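Local coordinates for protein membrane-bound lytic murein transglycosylase (PDB 2PNW) that probably cleaves the glycan strands of bacterial peptidoglycan as a membrane-bound lytic murein transglycosylase of the MltA family, at residues Phe185-Gly190 and Arg256-Phe261. Residues are numbered along the deposited sequence; the frame is centred on the assembly and turned at random.
Sequences FVHVQG and RSYIFF
H187 reaches from the last turn of helix 180-189 into the start of strand 259-263, and its imidazole touches Y258, I259 and F261. CG lies anti to the carbonyl carbon (chi1 -75°), which carries the ring across to the strand. CE1 points into the face of Y258 and sits over the centre of that ring, 3.6 Å from Y258 CZ. The two planes stand at 76°, a T-shaped stack with H187 giving the edge. F261 meets H187 the other way round. Its CE2 edge comes over one face of the imidazole, near the rim, 3.8 Å from H187 CD2, with the planes at 75°. H187 is thus edge to one aromatic ring and face to the other.

A water lies in the plane of the imidazole. It is 2.8 Å from H187 NE2 and bonds Y258 OH as well, so NE2 of this buried ring has a polar partner. H187 ND1 is 3.1 Å from I259 N. The side chains of I259 and H187 pass each other pointing opposite ways, and I259 CG1 packs 3.5 Å from H187 O. F261 also reaches the helix with its ring tip, where CZ is 3.8 Å from V186 CG1. Its CE1 edge lies near G190 O, just past the helix end.

R159 of helix 159-163 touches both H187 and Y258. V186 packs on P104 and L106 of strand 96-109. The helix and strand segments run nearly at right angles to each other. The arrangement is a buried aromatic cluster joining helix 180-189 to a sheet strand within the MltA-specific insert domain.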
loop_
_atom_site.group_PDB
_atom_site.type_symbol
_atom_site.label_atom_id
_atom_site.label_comp_id
_atom_site.label_asym_id
_atom_site.label_seq_id
_atom_site.Cartn_x
_atom_site.Cartn_y
_atom_site.Cartn_z
ATOM N N PHE A 185 11.515 5.443 5.272
ATOM C CA PHE A 185 10.286 5.758 4.549
ATOM C C PHE A 185 9.994 4.822 3.362
ATOM O O PHE A 185 8.841 4.593 3.038
ATOM C CB PHE A 185 10.280 7.213 4.113
ATOM C CG PHE A 185 9.780 8.144 5.188
ATOM C CD1 PHE A 185 8.437 8.514 5.229
ATOM C CD2 PHE A 185 10.643 8.617 6.175
ATOM C CE1 PHE A 185 7.956 9.365 6.232
ATOM C CE2 PHE A 185 10.179 9.473 7.183
ATOM C CZ PHE A 185 8.847 9.864 7.207
ATOM N N VAL A 186 11.039 4.298 2.738
ATOM C CA VAL A 186 10.875 3.198 1.753
ATOM C C VAL A 186 10.248 1.936 2.403
ATOM O O VAL A 186 9.345 1.325 1.839
ATOM C CB VAL A 186 12.227 2.894 1.065
ATOM C CG1 VAL A 186 12.192 1.542 0.308
ATOM C CG2 VAL A 186 12.590 4.078 0.136
ATOM N N HIS A 187 10.698 1.552 3.593
ATOM C CA HIS A 187 10.018 0.468 4.327
ATOM C C HIS A 187 8.539 0.783 4.514
ATOM O O HIS A 187 7.702 -0.096 4.341
ATOM C CB HIS A 187 10.656 0.237 5.710
ATOM C CG HIS A 187 11.976 -0.490 5.666
ATOM N ND1 HIS A 187 12.236 -1.588 6.460
ATOM C CD2 HIS A 187 13.090 -0.299 4.911
ATOM C CE1 HIS A 187 13.459 -2.030 6.212
ATOM N NE2 HIS A 187 14.002 -1.260 5.284
ATOM N N VAL A 188 8.216 2.032 4.869
ATOM C CA VAL A 188 6.824 2.422 5.107
ATOM C C VAL A 188 5.996 2.352 3.823
ATOM O O VAL A 188 4.852 1.841 3.834
ATOM C CB VAL A 188 6.741 3.849 5.732
ATOM C CG1 VAL A 188 5.293 4.288 5.943
ATOM C CG2 VAL A 188 7.485 3.871 7.071
ATOM N N GLN A 189 6.549 2.855 2.716
ATOM C CA GLN A 189 5.808 2.829 1.437
ATOM C C GLN A 189 5.680 1.386 0.900
ATOM O O GLN A 189 4.650 1.034 0.280
ATOM C CB GLN A 189 6.475 3.703 0.365
ATOM C CG GLN A 189 6.717 5.189 0.725
ATOM C CD GLN A 189 5.613 5.812 1.532
ATOM O OE1 GLN A 189 4.521 6.052 1.033
ATOM N NE2 GLN A 189 5.898 6.094 2.803
ATOM N N GLY A 190 6.738 0.593 1.079
ATOM C CA GLY A 190 6.738 -0.824 0.653
ATOM C C GLY A 190 7.347 -1.056 -0.728
ATOM O O GLY A 190 7.321 -2.172 -1.209
ATOM N N ARG A 256 9.188 -1.749 15.346
ATOM C CA ARG A 256 9.956 -2.993 15.395
ATOM C C ARG A 256 9.858 -3.792 14.086
ATOM O O ARG A 256 10.722 -4.628 13.815
ATOM C CB ARG A 256 9.427 -3.878 16.533
ATOM C CG ARG A 256 9.786 -3.303 17.896
ATOM C CD ARG A 256 9.294 -4.268 18.983
ATOM N NE ARG A 256 10.134 -5.436 19.104
ATOM C CZ ARG A 256 9.706 -6.663 19.454
ATOM N NH1 ARG A 256 8.421 -6.932 19.638
ATOM N NH2 ARG A 256 10.600 -7.626 19.557
ATOM N N SER A 257 8.801 -3.551 13.322
ATOM C CA SER A 257 8.636 -4.203 12.009
ATOM C C SER A 257 9.801 -3.833 11.105
ATOM O O SER A 257 10.297 -2.704 11.164
ATOM C CB SER A 257 7.345 -3.715 11.344
ATOM O OG SER A 257 7.312 -4.137 9.979
ATOM N N TYR A 258 10.240 -4.777 10.258
ATOM C CA TYR A 258 11.322 -4.501 9.300
ATOM C C TYR A 258 10.941 -5.200 8.007
ATOM O O TYR A 258 10.536 -6.374 8.034
ATOM C CB TYR A 258 12.643 -5.079 9.819
ATOM C CG TYR A 258 13.893 -4.654 9.041
ATOM C CD1 TYR A 258 14.654 -3.562 9.458
ATOM C CD2 TYR A 258 14.305 -5.343 7.897
ATOM C CE1 TYR A 258 15.818 -3.150 8.735
ATOM C CE2 TYR A 258 15.457 -4.950 7.178
ATOM C CZ TYR A 258 16.215 -3.865 7.623
ATOM O OH TYR A 258 17.357 -3.477 6.932
ATOM N N ILE A 259 11.060 -4.466 6.905
ATOM C CA ILE A 259 10.626 -4.939 5.583
ATOM C C ILE A 259 11.800 -5.518 4.800
ATOM O O ILE A 259 12.887 -4.916 4.738
ATOM C CB ILE A 259 9.943 -3.805 4.751
ATOM C CG1 ILE A 259 8.764 -3.186 5.519
ATOM C CG2 ILE A 259 9.512 -4.349 3.315
ATOM C CD1 ILE A 259 7.752 -4.237 6.116
ATOM N N PHE A 260 11.597 -6.713 4.240
ATOM C CA PHE A 260 12.579 -7.298 3.296
ATOM C C PHE A 260 12.007 -7.214 1.889
ATOM O O PHE A 260 10.797 -7.256 1.709
ATOM C CB PHE A 260 12.893 -8.760 3.659
ATOM C CG PHE A 260 13.506 -8.902 5.016
ATOM C CD1 PHE A 260 14.853 -8.605 5.199
ATOM C CD2 PHE A 260 12.734 -9.261 6.114
ATOM C CE1 PHE A 260 15.439 -8.718 6.458
ATOM C CE2 PHE A 260 13.326 -9.381 7.386
ATOM C CZ PHE A 260 14.678 -9.085 7.541
ATOM N N PHE A 261 12.892 -7.020 0.912
ATOM C CA PHE A 261 12.494 -6.650 -0.444
ATOM C C PHE A 261 12.977 -7.696 -1.439
ATOM O O PHE A 261 13.876 -8.504 -1.145
ATOM C CB PHE A 261 13.098 -5.257 -0.817
ATOM C CG PHE A 261 12.543 -4.118 -0.006
ATOM C CD1 PHE A 261 11.427 -3.424 -0.432
ATOM C CD2 PHE A 261 13.149 -3.750 1.201
ATOM C CE1 PHE A 261 10.885 -2.343 0.331
ATOM C CE2 PHE A 261 12.622 -2.701 1.966
ATOM C CZ PHE A 261 11.494 -1.999 1.536
HETATM O O HOH W 1 16.473 -2.373 4.550
#